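Local structure of uncharacterized protein (Aeromonas hydrophila J-1, 6R1J) at residues A93-L98 and N223-L228; I118-I123 and Q198-Q203. The protein is one component of AHL, a tripartite alpha-pore-forming toxin, and probably contributes to forming pores in target membranes. The protein carries 3 engineered substitutions. All coordinates share one frame; numbering follows the deposited sequence.

Contact 1: A93-L98 and N223-L228. With NA (sodium ion), chain C.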
# COMPACT_ATOMS: atom_id res chain seq x y z
N ALA A 93 43.53 1.14 13.65
CA ALA A 93 42.95 0.19 14.64
C ALA A 93 41.75 0.80 15.35
O ALA A 93 40.68 0.21 15.28
CB ALA A 93 43.97 -0.29 15.65
N PRO A 94 41.87 1.94 16.07
CA PRO A 94 40.73 2.53 16.76
C PRO A 94 39.57 2.99 15.86
O PRO A 94 38.45 3.00 16.32
CB PRO A 94 41.30 3.75 17.48
CG PRO A 94 42.61 4.05 16.75
CD PRO A 94 43.11 2.70 16.27
N ILE A 95 39.83 3.38 14.60
CA ILE A 95 38.74 3.89 13.72
C ILE A 95 38.01 2.68 13.18
O ILE A 95 36.78 2.76 13.09
CB ILE A 95 39.25 4.84 12.60
CG1 ILE A 95 40.08 6.00 13.15
CG2 ILE A 95 38.09 5.38 11.79
CD1 ILE A 95 39.28 6.99 13.98
N GLN A 96 38.76 1.64 12.81
CA GLN A 96 38.19 0.39 12.27
C GLN A 96 37.31 -0.22 13.37
O GLN A 96 36.22 -0.72 13.02
CB GLN A 96 39.28 -0.57 11.82
CG GLN A 96 38.75 -1.72 10.99
CD GLN A 96 39.83 -2.43 10.22
OE1 GLN A 96 41.01 -2.27 10.49
NE2 GLN A 96 39.44 -3.22 9.23
N THR A 97 37.72 -0.08 14.63
CA THR A 97 37.02 -0.67 15.81
C THR A 97 35.72 0.09 16.05
O THR A 97 34.67 -0.59 16.12
CB THR A 97 37.95 -0.78 17.03
OG1 THR A 97 38.90 -1.78 16.64
CG2 THR A 97 37.25 -1.21 18.29
N LEU A 98 35.78 1.43 16.12
CA LEU A 98 34.61 2.29 16.38
C LEU A 98 33.57 2.10 15.27
O LEU A 98 32.33 2.10 15.54
CB LEU A 98 35.07 3.75 16.46
CG LEU A 98 33.99 4.75 16.88
CD1 LEU A 98 33.51 4.51 18.30
CD2 LEU A 98 34.47 6.18 16.73
N ASN A 223 34.20 -1.27 5.09
CA ASN A 223 34.80 -2.02 3.96
C ASN A 223 35.99 -1.20 3.40
O ASN A 223 37.07 -1.77 3.15
CB ASN A 223 33.78 -2.35 2.86
CG ASN A 223 32.67 -3.29 3.29
OD1 ASN A 223 32.82 -4.06 4.24
ND2 ASN A 223 31.53 -3.24 2.61
N THR A 224 35.80 0.10 3.17
CA THR A 224 36.90 0.97 2.66
C THR A 224 38.06 0.98 3.66
O THR A 224 39.19 0.94 3.22
CB THR A 224 36.43 2.40 2.45
OG1 THR A 224 35.34 2.27 1.53
CG2 THR A 224 37.50 3.36 1.96
N ILE A 225 37.79 1.07 4.96
CA ILE A 225 38.88 1.05 5.97
C ILE A 225 39.61 -0.27 5.81
O ILE A 225 40.85 -0.24 5.87
CB ILE A 225 38.39 1.26 7.40
CG1 ILE A 225 37.88 2.68 7.63
CG2 ILE A 225 39.50 0.97 8.40
CD1 ILE A 225 37.13 2.84 8.92
N SER A 226 38.90 -1.38 5.54
CA SER A 226 39.56 -2.70 5.40
C SER A 226 40.42 -2.72 4.12
O SER A 226 41.53 -3.28 4.12
CB SER A 226 38.54 -3.85 5.45
OG SER A 226 39.24 -5.06 5.32
N LEU A 227 39.94 -2.20 3.01
CA LEU A 227 40.75 -2.16 1.78
C LEU A 227 41.99 -1.27 2.03
O LEU A 227 43.09 -1.65 1.61
CB LEU A 227 39.89 -1.62 0.63
CG LEU A 227 38.69 -2.44 0.19
CD1 LEU A 227 37.89 -1.68 -0.87
CD2 LEU A 227 39.12 -3.80 -0.34
N LEU A 228 41.82 -0.16 2.76
CA LEU A 228 42.92 0.77 3.11
C LEU A 228 43.99 0.01 3.90
O LEU A 228 45.18 0.11 3.53
CB LEU A 228 42.36 1.94 3.92
CG LEU A 228 43.40 2.89 4.53
CD1 LEU A 228 44.25 3.54 3.45
CD2 LEU A 228 42.71 3.95 5.34
NA NA C . 33.78 4.55 2.20

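Contact 2: I118-I123 and Q198-Q203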
# COMPACT_ATOMS: atom_id res chain seq x y z
N ILE A 118 7.30 -7.71 12.12
CA ILE A 118 6.71 -9.02 11.75
C ILE A 118 5.64 -9.41 12.79
O ILE A 118 4.53 -9.77 12.39
CB ILE A 118 7.85 -10.04 11.59
CG1 ILE A 118 8.72 -9.64 10.40
CG2 ILE A 118 7.31 -11.45 11.43
CD1 ILE A 118 9.99 -10.42 10.29
N ALA A 119 5.94 -9.30 14.09
CA ALA A 119 4.99 -9.62 15.19
C ALA A 119 3.75 -8.73 15.04
O ALA A 119 2.63 -9.24 15.15
CB ALA A 119 5.64 -9.47 16.56
N LEU A 120 3.90 -7.43 14.76
CA LEU A 120 2.71 -6.56 14.56
C LEU A 120 1.89 -6.99 13.34
O LEU A 120 0.65 -6.92 13.44
CB LEU A 120 3.15 -5.10 14.41
CG LEU A 120 3.51 -4.41 15.72
CD1 LEU A 120 4.02 -3.00 15.42
CD2 LEU A 120 2.33 -4.40 16.67
N GLN A 121 2.56 -7.41 12.27
CA GLN A 121 1.91 -7.91 11.03
C GLN A 121 1.06 -9.15 11.34
O GLN A 121 -0.06 -9.19 10.88
CB GLN A 121 2.97 -8.17 9.98
CG GLN A 121 3.50 -6.88 9.39
CD GLN A 121 4.47 -7.22 8.29
OE1 GLN A 121 5.68 -7.11 8.44
NE2 GLN A 121 3.91 -7.77 7.23
N ARG A 122 1.57 -10.09 12.15
CA ARG A 122 0.79 -11.30 12.54
C ARG A 122 -0.46 -10.83 13.27
O ARG A 122 -1.54 -11.31 12.96
CB ARG A 122 1.58 -12.25 13.44
CG ARG A 122 2.82 -12.86 12.81
CD ARG A 122 3.41 -13.94 13.72
NE ARG A 122 4.54 -14.56 13.07
CZ ARG A 122 5.80 -14.27 13.29
NH1 ARG A 122 6.15 -13.35 14.19
NH2 ARG A 122 6.72 -14.91 12.59
N ILE A 123 -0.31 -9.85 14.15
CA ILE A 123 -1.45 -9.28 14.91
C ILE A 123 -2.47 -8.64 13.95
O ILE A 123 -3.67 -8.84 14.18
CB ILE A 123 -0.91 -8.32 15.99
CG1 ILE A 123 -0.20 -9.13 17.08
CG2 ILE A 123 -2.03 -7.49 16.58
CD1 ILE A 123 0.47 -8.28 18.15
N GLN A 198 -1.87 -0.02 10.84
CA GLN A 198 -1.26 0.09 9.48
C GLN A 198 -0.46 1.41 9.42
O GLN A 198 0.68 1.44 8.91
CB GLN A 198 -2.34 0.05 8.41
CG GLN A 198 -2.98 -1.33 8.24
CD GLN A 198 -4.24 -1.28 7.40
OE1 GLN A 198 -4.93 -0.26 7.35
NE2 GLN A 198 -4.57 -2.40 6.73
N GLY A 199 -1.04 2.50 9.91
CA GLY A 199 -0.35 3.80 9.95
C GLY A 199 0.95 3.67 10.73
O GLY A 199 2.02 4.14 10.26
N PHE A 200 0.90 3.05 11.89
CA PHE A 200 2.11 2.88 12.73
C PHE A 200 3.17 2.05 12.01
O PHE A 200 4.36 2.39 11.99
CB PHE A 200 1.71 2.21 14.06
CG PHE A 200 2.88 2.01 14.96
CD1 PHE A 200 3.30 3.03 15.81
CD2 PHE A 200 3.53 0.79 15.02
CE1 PHE A 200 4.37 2.82 16.67
CE2 PHE A 200 4.60 0.59 15.89
CZ PHE A 200 5.02 1.61 16.72
N LEU A 201 2.78 0.91 11.45
CA LEU A 201 3.72 0.06 10.69
C LEU A 201 4.33 0.81 9.48
O LEU A 201 5.48 0.59 9.20
CB LEU A 201 3.00 -1.21 10.24
CG LEU A 201 2.95 -2.32 11.30
CD1 LEU A 201 1.95 -3.39 10.92
CD2 LEU A 201 4.34 -2.91 11.48
N GLY A 202 3.56 1.64 8.80
CA GLY A 202 4.08 2.52 7.72
C GLY A 202 5.22 3.39 8.25
O GLY A 202 6.27 3.47 7.60
N GLN A 203 5.09 3.93 9.45
CA GLN A 203 6.13 4.80 10.03
C GLN A 203 7.31 3.96 10.48
O GLN A 203 8.45 4.38 10.25
CB GLN A 203 5.57 5.66 11.15
CG GLN A 203 4.58 6.66 10.64
CD GLN A 203 5.25 7.57 9.65
OE1 GLN A 203 6.23 8.24 9.97
NE2 GLN A 203 4.72 7.58 8.44

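Contact 1: A93-L98 and N223-L228
I225 meets both I95 and Q96 across two nearly antiparallel helices, whose local axes run at 153° to each other and come within 10.1 Å. Apolar packing is the main component. The two branches of I225 divide the work: CD1 touches I95 CG2 at 4.0 Å, with the two side chains crossing at about a right angle, while CG2 rests on Q96 CB at 3.8 Å. Because Q96 holds its CG anti to the backbone N (chi1 -167°) and stays extended beyond it, its aliphatic part slides along I225 in the opposite direction, and I225 CG2 lies 3.8 Å from Q96 CG as well. Farther out, Q96 NE2 lies 3.9 Å from S226 CA and from S226 CB; this is van der Waals contact, and no hydrogen bond joins the segments. Metal binding belongs to another side of helix 223-228: T224 OG1 coordinates the sodium ion at 2.8 Å and D264 supplies a further ligand. The same hydroxyl is hydrogen-bonded to K220 O. The contact joins helix 78-157 to helix 163-236, the long arms of a helical hairpin, consistent with an alpha-pore-forming toxin in its soluble form. Around this pair, helix 28-70 packs on I95 through V55 and on L228 through F58 and L62, helix 244-264 packs on T224 and L228, and K150 of the second subunit reaches S226.

Contact 2: I118-I123 and Q198-Q203
L120 packs against F200 and L201 with different parts of its side chain, and its conformation explains the division. With CG anti to the carbonyl carbon (chi1 -78°), L120 sends CD1 to the F200 ring, 3.7 Å from F200 CE2 and 3.8 Å from F200 CD2. The methyl lies near the ring plane, at the edge on the CE2-CD2 side; the two side chains cross at about a right angle. F200 differs at its first torsion, with CG anti to the backbone N (chi1 -180°), which places that edge beside L120. Both methyls of L201 flank L120 CB, L201 CD2 at 3.8 Å and L201 CD1 at 4.1 Å, and L201 CD1 also touches Q121 CG at 4.1 Å. The local axes are 10.9 Å apart and nearly antiparallel, at 160°, with L120 opposite L201 in register. This is a second rung between helix 78-157 and helix 163-236, the paired arms of the long helical hairpin. Beyond the pair, F200 makes an edge-to-face contact with F23, and R122 NE forms a salt bridge with E126 OE2 of the second subunit. Every contact between the segments is carbon to carbon and no hydrogen bond crosses, which implies that the helices are held here by shape and by the burial of apolar surface, without a polar pairing to fix their register.

In the fold
From the N terminus the chain runs through helices 5-21 and 28-70 before entering helix 78-157, which supplies the first segment of each contact: 93-98, then 118-123. After the turn into helix 163-236 the chain comes back, meeting 118-123 at 198-203 and so closing contact 2, the inner loop. Farther on, 223-228 reaches 93-98 and closes the outer loop of contact 1, so the two nest and do not cross. Their centres lie 37 Å apart, with nearest atoms about 24 Å apart, marking two levels of one long antiparallel hairpin. Helix 28-70 borders both levels; helix 5-21 adjoins contact 2, and helix 244-264 adjoins contact 1.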